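PDB 2WNH: 3-phytase from Klebsiella pneumoniae, which probably removes phosphate from phytate (inositol hexakisphosphate), beginning at the 3-position, as a member of the histidine acid phosphatase family. Local coordinates for residues 16-20 / 278-283; 56-60 / 218-222; 102-106 / 119-123; 157-161 / 185-191. The protein carries 3 engineered substitutions. One frame throughout, in Å; residues are numbered along the deposited sequence.

How the contacts relate
All four contacts belong to the histidine phosphatase fold (branch 2), and all lie away from its known metal and disulfide sites. Contact 1 closes the longest loop, joining strand 14-24 to the lead-in of strand 284-289; the other three are nested inside it. Contacts 3 and 4 also lie, one after the other, within the loop closed by contact 2. Contacts 2 and 3 touch directly: Leu56 CD1 is 3.5 Å from Thr104 OG1, and Leu56 CD2 is 3.6 Å from Ala103 CB. Both also meet the third subunit, whereas contact 1 meets the second. Contact 4 lies far off, its centre about 46 Å from that of contact 1 and about 40 Å from that of contact 3.

Contact 1 of 4, residues 16-20 / 278-283; sequences LEKVV and ASPNVR. Engineered in segment 278-283: Ser279 (natural residue Asn).
A lysine amino group linked through two waters to a loop marks this join, where the loop, with a cis peptide before Pro280, enters the central mixed sheet of the histidine phosphatase fold. Residues 16-20 belong to strand 14-24. Glu17 (phi/psi -99/-33) and Lys18 (-161/138) form a classic beta bulge opposite Arg325. Segment 278-283 has no regular structure; Asn281 centres an inverse gamma turn. The CA atoms of Lys18 and Arg283 are 5.0 Å apart. Val19 N donates to Arg283 O at 2.9 Å, where the loop runs into parallel strand 284-289. Lys18 CA adds a CA-H...O contact to Arg283 O at 3.4 Å. The Lys18 side chain (t, p, t, m) reaches along the loop, CD 3.1 Å from Val282 O. Its NZ donates to Gly273 O. The CA-to-CB bond of Arg283 points away; its NH2 bonds Pro10 O of the second subunit. Lys18 NZ lies 2.9 Å from each water; water 1 donates to Pro280 O at 2.8 Å, water 2 to Val282 O at 3.2 Å.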
loop_
_atom_site.group_PDB
_atom_site.type_symbol
_atom_site.label_atom_id
_atom_site.label_comp_id
_atom_site.label_asym_id
_atom_site.label_seq_id
_atom_site.Cartn_x
_atom_site.Cartn_y
_atom_site.Cartn_z
ATOM N N LEU B 16 4.260 -27.624 -3.249
ATOM C CA LEU B 16 4.798 -27.631 -1.891
ATOM C C LEU B 16 3.696 -27.913 -0.877
ATOM O O LEU B 16 2.678 -27.197 -0.851
ATOM C CB LEU B 16 5.467 -26.287 -1.578
ATOM C CG LEU B 16 6.036 -26.080 -0.163
ATOM C CD1 LEU B 16 7.169 -27.081 0.089
ATOM C CD2 LEU B 16 6.568 -24.666 -0.066
ATOM N N GLU B 17 3.883 -28.959 -0.063
ATOM C CA GLU B 17 2.893 -29.332 0.955
ATOM C C GLU B 17 3.170 -28.868 2.373
ATOM O O GLU B 17 2.235 -28.649 3.152
ATOM C CB GLU B 17 2.743 -30.849 1.050
ATOM C CG GLU B 17 2.335 -31.537 -0.232
ATOM C CD GLU B 17 2.042 -32.987 0.034
ATOM O OE1 GLU B 17 0.917 -33.316 0.440
ATOM O OE2 GLU B 17 2.954 -33.808 -0.158
ATOM N N LYS B 18 4.445 -28.801 2.754
ATOM C CA LYS B 18 4.784 -28.625 4.167
ATOM C C LYS B 18 6.207 -28.128 4.289
ATOM O O LYS B 18 7.089 -28.592 3.572
ATOM C CB LYS B 18 4.641 -29.960 4.926
ATOM C CG LYS B 18 4.997 -29.940 6.433
ATOM C CD LYS B 18 4.180 -28.934 7.193
ATOM C CE LYS B 18 4.415 -29.019 8.699
ATOM N NZ LYS B 18 3.755 -30.223 9.318
ATOM N N VAL B 19 6.404 -27.165 5.187
ATOM C CA VAL B 19 7.729 -26.684 5.548
ATOM C C VAL B 19 7.969 -26.936 7.034
ATOM O O VAL B 19 7.118 -26.641 7.884
ATOM C CB VAL B 19 7.865 -25.147 5.284
ATOM C CG1 VAL B 19 9.259 -24.654 5.707
ATOM C CG2 VAL B 19 7.620 -24.785 3.800
ATOM N N VAL B 20 9.148 -27.485 7.355
ATOM C CA VAL B 20 9.612 -27.545 8.747
ATOM C C VAL B 20 10.939 -26.806 8.783
ATOM O O VAL B 20 11.863 -27.152 8.038
ATOM C CB VAL B 20 9.823 -29.020 9.235
ATOM C CG1 VAL B 20 10.522 -29.069 10.603
ATOM C CG2 VAL B 20 8.484 -29.751 9.286
ATOM N N ALA B 278 1.299 -35.213 10.602
ATOM C CA ALA B 278 1.940 -34.526 11.730
ATOM C C ALA B 278 0.937 -33.725 12.542
ATOM O O ALA B 278 -0.038 -33.202 11.997
ATOM C CB ALA B 278 3.020 -33.606 11.225
ATOM N N SER B 279 1.179 -33.625 13.848
ATOM C CA SER B 279 0.496 -32.652 14.700
ATOM C C SER B 279 1.537 -31.630 15.173
ATOM O O SER B 279 2.620 -32.018 15.645
ATOM C CB SER B 279 -0.161 -33.324 15.911
ATOM O OG SER B 279 -0.625 -32.336 16.823
ATOM N N PRO B 280 1.225 -30.326 15.038
ATOM C CA PRO B 280 -0.049 -29.800 14.529
ATOM C C PRO B 280 -0.176 -29.910 13.008
ATOM O O PRO B 280 0.819 -30.028 12.304
ATOM C CB PRO B 280 -0.005 -28.331 14.948
ATOM C CG PRO B 280 1.461 -27.986 14.860
ATOM C CD PRO B 280 2.160 -29.236 15.385
ATOM N N ASN B 281 -1.414 -29.861 12.520
ATOM C CA ASN B 281 -1.676 -29.857 11.093
ATOM C C ASN B 281 -1.513 -28.421 10.586
ATOM O O ASN B 281 -2.478 -27.636 10.570
ATOM C CB ASN B 281 -3.102 -30.390 10.827
ATOM C CG ASN B 281 -3.403 -30.552 9.351
ATOM O OD1 ASN B 281 -2.519 -30.406 8.498
ATOM N ND2 ASN B 281 -4.672 -30.846 9.035
ATOM N N VAL B 282 -0.278 -28.071 10.213
ATOM C CA VAL B 282 0.024 -26.713 9.747
ATOM C C VAL B 282 0.829 -26.748 8.436
ATOM O O VAL B 282 1.462 -27.751 8.124
ATOM C CB VAL B 282 0.803 -25.883 10.822
ATOM C CG1 VAL B 282 -0.091 -25.600 12.043
ATOM C CG2 VAL B 282 2.105 -26.578 11.210
ATOM N N ARG B 283 0.808 -25.658 7.672
ATOM C CA ARG B 283 1.608 -25.578 6.437
ATOM C C ARG B 283 3.098 -25.368 6.703
ATOM O O ARG B 283 3.934 -25.782 5.910
ATOM C CB ARG B 283 1.101 -24.443 5.538
ATOM C CG ARG B 283 -0.355 -24.638 5.045
ATOM C CD ARG B 283 -0.469 -25.863 4.126
ATOM N NE ARG B 283 -1.856 -26.233 3.772
ATOM C CZ ARG B 283 -2.510 -25.849 2.668
ATOM N NH1 ARG B 283 -1.961 -25.028 1.768
ATOM N NH2 ARG B 283 -3.748 -26.299 2.467
HETATM O O HOH W 1 3.660 -29.981 12.213
HETATM O O HOH W 2 1.023 -30.837 8.674
#

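Contact 2 of 4, residues 56-60 / 218-222; sequences LTGHG and WSENL
A helix N-terminus meets a helix C-terminus here: Thr57 is the N-cap of helix 58-77, and Asn221, the first residue to leave helical phi/psi after helix 204-219, forms a Schellman motif. It has the positive phi of that motif (phi/psi 64/36), and Asn221 N bonds Trp218 O at 3.1 Å. The closest CA pair is His59 and Glu220, 6.1 Å apart. Thr57 takes chi1 p (71°). Thr57 OG1 accepts from Gly60 N at 2.8 Å, the capping bond, and donates to Glu220 OE1 at 2.6 Å. One hydroxyl thus serves both the cap and the other segment. Glu220 has chi1 t and chi2 p, with chi3 near -7°. Its CA-to-CB bond points sideways, but the bent chain brings the carboxylate to Thr57. His59 has chi1 t and chi2 107°. Its ring lies against residues 219-221, with Glu220 O and Asn221 N over one face and His59 CE1 3.7 Å from Asn221 CB. His59 NE2 bonds Leu348 O, and ND1 bonds Asp110 of the third subunit. The CA-to-CB bond of Asn221 points toward residues 56-60, and with chi1 t its amide bonds Gly117 and Asp110 of that same neighbour. The contact therefore joins two helix ends at a subunit interface. Water 3 completes it, accepting from His59 N at 3.0 Å and donating to Glu220 OE2 at 2.7 Å.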
loop_
_atom_site.group_PDB
_atom_site.type_symbol
_atom_site.label_atom_id
_atom_site.label_comp_id
_atom_site.label_asym_id
_atom_site.label_seq_id
_atom_site.Cartn_x
_atom_site.Cartn_y
_atom_site.Cartn_z
ATOM N N LEU B 56 18.440 -10.285 21.814
ATOM C CA LEU B 56 18.424 -10.005 20.366
ATOM C C LEU B 56 18.552 -8.482 20.165
ATOM O O LEU B 56 17.787 -7.697 20.751
ATOM C CB LEU B 56 17.120 -10.493 19.728
ATOM C CG LEU B 56 16.957 -10.242 18.213
ATOM C CD1 LEU B 56 17.879 -11.135 17.410
ATOM C CD2 LEU B 56 15.494 -10.466 17.760
ATOM N N THR B 57 19.509 -8.063 19.342
ATOM C CA THR B 57 19.688 -6.622 19.115
ATOM C C THR B 57 18.623 -6.106 18.149
ATOM O O THR B 57 18.015 -6.902 17.426
ATOM C CB THR B 57 21.063 -6.296 18.524
ATOM O OG1 THR B 57 21.132 -6.741 17.163
ATOM C CG2 THR B 57 22.182 -6.963 19.347
ATOM N N GLY B 58 18.430 -4.779 18.118
ATOM C CA GLY B 58 17.448 -4.192 17.206
ATOM C C GLY B 58 17.847 -4.476 15.764
ATOM O O GLY B 58 17.014 -4.841 14.932
ATOM N N HIS B 59 19.128 -4.301 15.451
ATOM C CA HIS B 59 19.634 -4.604 14.120
ATOM C C HIS B 59 19.398 -6.093 13.784
ATOM O O HIS B 59 18.995 -6.457 12.655
ATOM C CB HIS B 59 21.121 -4.232 14.057
ATOM C CG HIS B 59 21.774 -4.491 12.733
ATOM N ND1 HIS B 59 22.115 -3.467 11.873
ATOM C CD2 HIS B 59 22.206 -5.639 12.146
ATOM C CE1 HIS B 59 22.716 -3.978 10.807
ATOM N NE2 HIS B 59 22.785 -5.291 10.951
ATOM N N GLY B 60 19.609 -6.943 14.788
ATOM C CA GLY B 60 19.300 -8.380 14.659
ATOM C C GLY B 60 17.839 -8.617 14.318
ATOM O O GLY B 60 17.532 -9.413 13.430
ATOM N N TRP B 218 30.506 -7.501 13.520
ATOM C CA TRP B 218 30.525 -7.166 12.084
ATOM C C TRP B 218 29.094 -7.138 11.553
ATOM O O TRP B 218 28.647 -6.171 10.920
ATOM C CB TRP B 218 31.354 -8.166 11.244
ATOM C CG TRP B 218 31.388 -7.739 9.780
ATOM C CD1 TRP B 218 30.565 -8.167 8.763
ATOM C CD2 TRP B 218 32.240 -6.734 9.210
ATOM N NE1 TRP B 218 30.874 -7.499 7.593
ATOM C CE2 TRP B 218 31.907 -6.627 7.838
ATOM C CE3 TRP B 218 33.281 -5.937 9.724
ATOM C CZ2 TRP B 218 32.563 -5.730 6.970
ATOM C CZ3 TRP B 218 33.938 -5.040 8.852
ATOM C CH2 TRP B 218 33.572 -4.953 7.493
ATOM N N SER B 219 28.382 -8.228 11.815
ATOM C CA SER B 219 27.026 -8.421 11.293
ATOM C C SER B 219 26.054 -7.376 11.826
ATOM O O SER B 219 25.086 -7.007 11.129
ATOM C CB SER B 219 26.532 -9.821 11.661
ATOM O OG SER B 219 27.415 -10.794 11.127
ATOM N N GLU B 220 26.314 -6.928 13.051
ATOM C CA GLU B 220 25.554 -5.886 13.763
ATOM C C GLU B 220 25.678 -4.485 13.140
ATOM O O GLU B 220 24.888 -3.586 13.445
ATOM C CB GLU B 220 26.040 -5.834 15.235
ATOM C CG GLU B 220 25.462 -4.711 16.132
ATOM C CD GLU B 220 24.022 -4.983 16.579
ATOM O OE1 GLU B 220 23.409 -5.951 16.107
ATOM O OE2 GLU B 220 23.497 -4.218 17.432
ATOM N N ASN B 221 26.699 -4.281 12.316
ATOM C CA ASN B 221 27.066 -2.903 11.920
ATOM C C ASN B 221 27.558 -2.026 13.099
ATOM O O ASN B 221 27.277 -0.807 13.164
ATOM C CB ASN B 221 25.917 -2.213 11.131
ATOM C CG ASN B 221 26.400 -0.987 10.351
ATOM O OD1 ASN B 221 27.584 -0.892 10.002
ATOM N ND2 ASN B 221 25.491 -0.038 10.085
ATOM N N LEU B 222 28.279 -2.636 14.053
ATOM C CA LEU B 222 29.027 -1.837 15.045
ATOM C C LEU B 222 30.044 -0.960 14.316
ATOM O O LEU B 222 30.618 -1.383 13.307
ATOM C CB LEU B 222 29.821 -2.743 16.007
ATOM C CG LEU B 222 29.098 -3.499 17.116
ATOM C CD1 LEU B 222 30.122 -4.228 17.994
ATOM C CD2 LEU B 222 28.202 -2.632 18.012
HETATM O O HOH W 3 21.234 -2.878 17.040
#

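Contact 3 of 4, residues 102-106 / 119-123; sequences RATAQ and AIHYA. Engineered in segment 119-123: Ala123 (natural residue Val).
Segment 102-106 is one turn of helix 99-112, with Gln106 N bonded to Arg102 O at 3.0 Å. Segment 119-123 is an extended run from the loop that follows the same helix. His121 makes backbone hydrogen bonds with Val93 and Ala95, so the run lies along strand 91-95 of the central sheet while Ile120 and Tyr122 face helix 99-112. The nearest CA pairs are Arg102 with Tyr122, 7.5 Å apart, and Gln106 with Ile120, 6.6 Å apart.

The apolar contacts centre on Ile120, which points toward the helix with chi1 p and chi2 t. Ile120 CG2 is 3.9 Å from Ala105 CB, and Ile120 CD1 is 4.0 Å from both Arg102 CB and Gln106 CG. Ile120 also packs against backbone, with its CD1 3.4 Å from Arg102 O.

The aromatic contact is CH-pi. Arg102 (chi1 m, chi2 t, chi3 m) sets CD almost on the normal of the Tyr122 ring, 3.4 Å from its centroid. Tyr122 has chi1 p and chi2 -87°. The cation-pi term is long and at most weak, with Arg102 CZ 5.1 Å from the Tyr122 centroid.

The polar ends have partners outside the two segments. Arg102 NE bonds Pro97 O, and Gln106 OE1 bonds Thr50 of the third subunit. With no hydrogen bond between the two segments, the loop is held to the helix by apolar and CH-pi packing.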
loop_
_atom_site.group_PDB
_atom_site.type_symbol
_atom_site.label_atom_id
_atom_site.label_comp_id
_atom_site.label_asym_id
_atom_site.label_seq_id
_atom_site.Cartn_x
_atom_site.Cartn_y
_atom_site.Cartn_z
ATOM N N ARG B 102 12.764 -16.075 21.508
ATOM C CA ARG B 102 11.391 -15.546 21.430
ATOM C C ARG B 102 11.336 -14.330 20.488
ATOM O O ARG B 102 10.462 -14.245 19.609
ATOM C CB ARG B 102 10.850 -15.197 22.820
ATOM C CG ARG B 102 10.563 -16.454 23.658
ATOM C CD ARG B 102 9.961 -16.061 25.007
ATOM N NE ARG B 102 10.904 -15.384 25.883
ATOM C CZ ARG B 102 10.724 -14.172 26.417
ATOM N NH1 ARG B 102 9.619 -13.473 26.166
ATOM N NH2 ARG B 102 11.663 -13.658 27.210
ATOM N N ALA B 103 12.281 -13.401 20.645
ATOM C CA ALA B 103 12.208 -12.168 19.856
ATOM C C ALA B 103 12.498 -12.472 18.373
ATOM O O ALA B 103 11.894 -11.870 17.486
ATOM C CB ALA B 103 13.173 -11.128 20.400
ATOM N N THR B 104 13.394 -13.411 18.107
ATOM C CA THR B 104 13.688 -13.828 16.732
ATOM C C THR B 104 12.449 -14.460 16.063
ATOM O O THR B 104 12.108 -14.157 14.891
ATOM C CB THR B 104 14.868 -14.825 16.693
ATOM O OG1 THR B 104 16.056 -14.142 17.112
ATOM C CG2 THR B 104 15.066 -15.385 15.289
ATOM N N ALA B 105 11.769 -15.319 16.814
ATOM C CA ALA B 105 10.519 -15.920 16.337
ATOM C C ALA B 105 9.484 -14.829 16.018
ATOM O O ALA B 105 8.831 -14.899 14.982
ATOM C CB ALA B 105 9.985 -16.891 17.374
ATOM N N GLN B 106 9.314 -13.856 16.915
ATOM C CA GLN B 106 8.442 -12.704 16.621
ATOM C C GLN B 106 8.857 -11.979 15.334
ATOM O O GLN B 106 8.003 -11.696 14.484
ATOM C CB GLN B 106 8.422 -11.724 17.802
ATOM C CG GLN B 106 7.750 -12.304 19.060
ATOM C CD GLN B 106 7.811 -11.333 20.205
ATOM O OE1 GLN B 106 6.848 -11.187 20.988
ATOM N NE2 GLN B 106 8.924 -10.648 20.308
ATOM N N ALA B 119 1.059 -14.584 16.769
ATOM C CA ALA B 119 1.680 -14.956 18.049
ATOM C C ALA B 119 2.654 -16.116 17.904
ATOM O O ALA B 119 2.663 -16.846 16.891
ATOM C CB ALA B 119 0.613 -15.282 19.098
ATOM N N ILE B 120 3.497 -16.272 18.917
ATOM C CA ILE B 120 4.436 -17.382 18.963
ATOM C C ILE B 120 4.168 -18.190 20.245
ATOM O O ILE B 120 3.378 -17.763 21.119
ATOM C CB ILE B 120 5.918 -16.891 18.895
ATOM C CG1 ILE B 120 6.236 -15.996 20.097
ATOM C CG2 ILE B 120 6.166 -16.163 17.563
ATOM C CD1 ILE B 120 7.678 -16.058 20.526
ATOM N N HIS B 121 4.794 -19.358 20.356
ATOM C CA HIS B 121 4.607 -20.216 21.539
ATOM C C HIS B 121 5.962 -20.613 22.124
ATOM O O HIS B 121 6.942 -20.763 21.390
ATOM C CB HIS B 121 3.799 -21.467 21.183
ATOM C CG HIS B 121 2.570 -21.168 20.382
ATOM N ND1 HIS B 121 1.346 -20.908 20.960
ATOM C CD2 HIS B 121 2.394 -21.030 19.045
ATOM C CE1 HIS B 121 0.460 -20.648 20.011
ATOM N NE2 HIS B 121 1.066 -20.732 18.842
ATOM N N TYR B 122 6.022 -20.731 23.446
ATOM C CA TYR B 122 7.259 -21.147 24.107
ATOM C C TYR B 122 6.886 -21.746 25.459
ATOM O O TYR B 122 5.819 -21.442 26.012
ATOM C CB TYR B 122 8.218 -19.968 24.279
ATOM C CG TYR B 122 7.605 -18.764 24.945
ATOM C CD1 TYR B 122 6.935 -17.800 24.188
ATOM C CD2 TYR B 122 7.695 -18.583 26.331
ATOM C CE1 TYR B 122 6.362 -16.695 24.782
ATOM C CE2 TYR B 122 7.115 -17.463 26.940
ATOM C CZ TYR B 122 6.456 -16.531 26.153
ATOM O OH TYR B 122 5.881 -15.420 26.716
ATOM N N ALA B 123 7.779 -22.577 25.988
ATOM C CA ALA B 123 7.504 -23.272 27.247
ATOM C C ALA B 123 7.426 -22.296 28.418
ATOM O O ALA B 123 8.154 -21.311 28.450
ATOM C CB ALA B 123 8.566 -24.334 27.497
#

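Contact 4 of 4, residues 157-161 / 185-191; sequences LAQRR and FDTPWRV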
loop_
_atom_site.group_PDB
_atom_site.type_symbol
_atom_site.label_atom_id
_atom_site.label_comp_id
_atom_site.label_asym_id
_atom_site.label_seq_id
_atom_site.Cartn_x
_atom_site.Cartn_y
_atom_site.Cartn_z
ATOM N N LEU B 157 46.171 -32.552 19.935
ATOM C CA LEU B 157 45.756 -31.138 20.036
ATOM C C LEU B 157 46.885 -30.128 19.755
ATOM O O LEU B 157 46.641 -29.031 19.220
ATOM C CB LEU B 157 45.070 -30.847 21.378
ATOM C CG LEU B 157 43.596 -31.288 21.526
ATOM C CD1 LEU B 157 43.155 -31.234 22.962
ATOM C CD2 LEU B 157 42.663 -30.422 20.649
ATOM N N ALA B 158 48.120 -30.500 20.109
ATOM C CA ALA B 158 49.294 -29.696 19.753
ATOM C C ALA B 158 49.415 -29.544 18.246
ATOM O O ALA B 158 49.750 -28.462 17.752
ATOM C CB ALA B 158 50.579 -30.331 20.318
ATOM N N GLN B 159 49.160 -30.631 17.518
ATOM C CA GLN B 159 49.219 -30.618 16.064
ATOM C C GLN B 159 48.087 -29.765 15.456
ATOM O O GLN B 159 48.303 -29.044 14.477
ATOM C CB GLN B 159 49.166 -32.045 15.529
ATOM C CG GLN B 159 49.504 -32.197 14.060
ATOM C CD GLN B 159 49.745 -33.654 13.660
ATOM O OE1 GLN B 159 49.449 -34.055 12.530
ATOM N NE2 GLN B 159 50.281 -34.451 14.587
ATOM N N ARG B 160 46.886 -29.860 16.035
ATOM C CA ARG B 160 45.760 -29.019 15.596
ATOM C C ARG B 160 46.075 -27.525 15.815
ATOM O O ARG B 160 45.802 -26.692 14.941
ATOM C CB ARG B 160 44.463 -29.403 16.324
ATOM C CG ARG B 160 43.790 -30.698 15.859
ATOM C CD ARG B 160 42.436 -30.868 16.572
ATOM N NE ARG B 160 41.705 -32.077 16.178
ATOM C CZ ARG B 160 40.833 -32.152 15.166
ATOM N NH1 ARG B 160 40.575 -31.091 14.397
ATOM N NH2 ARG B 160 40.218 -33.303 14.909
ATOM N N ARG B 161 46.647 -27.204 16.980
ATOM C CA ARG B 161 47.007 -25.828 17.342
ATOM C C ARG B 161 48.056 -25.259 16.400
ATOM O O ARG B 161 47.964 -24.094 15.977
ATOM C CB ARG B 161 47.510 -25.765 18.783
ATOM C CG ARG B 161 47.709 -24.358 19.340
ATOM C CD ARG B 161 48.372 -24.443 20.694
ATOM N NE ARG B 161 48.576 -23.141 21.325
ATOM C CZ ARG B 161 49.526 -22.892 22.231
ATOM N NH1 ARG B 161 50.374 -23.850 22.593
ATOM N NH2 ARG B 161 49.644 -21.679 22.767
ATOM N N PHE B 185 46.511 -16.795 24.437
ATOM C CA PHE B 185 47.378 -17.277 23.356
ATOM C C PHE B 185 48.573 -18.061 23.901
ATOM O O PHE B 185 49.268 -18.735 23.150
ATOM C CB PHE B 185 47.784 -16.134 22.410
ATOM C CG PHE B 185 46.608 -15.514 21.692
ATOM C CD1 PHE B 185 45.926 -14.433 22.246
ATOM C CD2 PHE B 185 46.164 -16.041 20.486
ATOM C CE1 PHE B 185 44.805 -13.875 21.594
ATOM C CE2 PHE B 185 45.045 -15.494 19.821
ATOM C CZ PHE B 185 44.369 -14.409 20.384
ATOM N N ASP B 186 48.767 -17.987 25.218
ATOM C CA ASP B 186 49.795 -18.765 25.916
ATOM C C ASP B 186 49.310 -20.139 26.418
ATOM O O ASP B 186 50.136 -21.006 26.734
ATOM C CB ASP B 186 50.364 -17.967 27.101
ATOM C CG ASP B 186 50.939 -16.616 26.690
ATOM O OD1 ASP B 186 51.583 -16.524 25.612
ATOM O OD2 ASP B 186 50.747 -15.642 27.458
ATOM N N THR B 187 47.993 -20.344 26.503
ATOM C CA THR B 187 47.470 -21.596 27.062
ATOM C C THR B 187 47.508 -22.738 26.033
ATOM O O THR B 187 47.056 -22.575 24.894
ATOM C CB THR B 187 46.048 -21.448 27.717
ATOM O OG1 THR B 187 45.041 -22.053 26.897
ATOM C CG2 THR B 187 45.686 -19.981 28.005
ATOM N N PRO B 188 48.096 -23.888 26.419
ATOM C CA PRO B 188 48.051 -25.077 25.567
ATOM C C PRO B 188 46.626 -25.605 25.452
ATOM O O PRO B 188 45.798 -25.373 26.344
ATOM C CB PRO B 188 48.934 -26.087 26.324
ATOM C CG PRO B 188 49.799 -25.243 27.216
ATOM C CD PRO B 188 48.882 -24.133 27.642
ATOM N N TRP B 189 46.352 -26.301 24.359
ATOM C CA TRP B 189 45.005 -26.821 24.100
ATOM C C TRP B 189 44.851 -28.205 24.705
ATOM O O TRP B 189 45.527 -29.153 24.284
ATOM C CB TRP B 189 44.742 -26.896 22.599
ATOM C CG TRP B 189 44.611 -25.554 21.907
ATOM C CD1 TRP B 189 44.881 -24.315 22.432
ATOM C CD2 TRP B 189 44.212 -25.337 20.549
ATOM N NE1 TRP B 189 44.658 -23.342 21.484
ATOM C CE2 TRP B 189 44.248 -23.942 20.319
ATOM C CE3 TRP B 189 43.814 -26.184 19.506
ATOM C CZ2 TRP B 189 43.902 -23.375 19.079
ATOM C CZ3 TRP B 189 43.470 -25.620 18.273
ATOM C CH2 TRP B 189 43.529 -24.230 18.072
ATOM N N ARG B 190 43.960 -28.316 25.682
ATOM C CA ARG B 190 43.683 -29.601 26.325
ATOM C C ARG B 190 42.197 -29.790 26.581
ATOM O O ARG B 190 41.451 -28.822 26.730
ATOM C CB ARG B 190 44.456 -29.723 27.640
ATOM C CG ARG B 190 43.909 -28.879 28.783
ATOM C CD ARG B 190 44.902 -28.801 29.954
ATOM N NE ARG B 190 45.962 -27.823 29.708
ATOM C CZ ARG B 190 45.828 -26.503 29.864
ATOM N NH1 ARG B 190 44.676 -25.973 30.267
ATOM N NH2 ARG B 190 46.856 -25.703 29.614
ATOM N N VAL B 191 41.778 -31.048 26.649
ATOM C CA VAL B 191 40.392 -31.366 26.957
ATOM C C VAL B 191 40.131 -31.181 28.450
ATOM O O VAL B 191 40.820 -31.765 29.293
ATOM C CB VAL B 191 40.028 -32.788 26.482
ATOM C CG1 VAL B 191 38.536 -33.017 26.584
ATOM C CG2 VAL B 191 40.499 -32.990 25.048
#
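Residues 157-161 form the first turn of helix 157-163, with Arg161 N bonded to Leu157 O at 2.9 Å. Residues 185-191 run mostly extended from Thr187 on, reaching strand 191-193. The backbones come closest at Leu157 and Trp189, whose CA atoms are 6.0 Å apart. Leu157 and Arg161, one turn apart, both point toward the loop, and Trp189 points back at them. Leu157 CB is 3.4 Å from Trp189 O and 4.1 Å from Trp189 CB. Leu157 CD1 reaches 3.8 Å from Val191 CG2. Arg161 is stretched out, with chi1 to chi3 all t, and crosses the indole. Arg161 CG makes a CH-pi contact 3.8 Å from the centroid of the five-membered ring of Trp189. Arg161 NH2 then gives a weak hydrogen bond to Phe185 O at 3.0 Å. The guanidinium has Thr187 O and Pro188 CA over one face. Apolar side chains and this one long arginine thus bind helix and loop, at the protein surface. Around them, Trp189 also packs on Ile168 of helix 165-175 and Ile201 of strand 199-201. Val191 packs on Leu147, Val150 and Lys151 of helix 143-154, and strand 191-193 pairs antiparallel with strand 199-201.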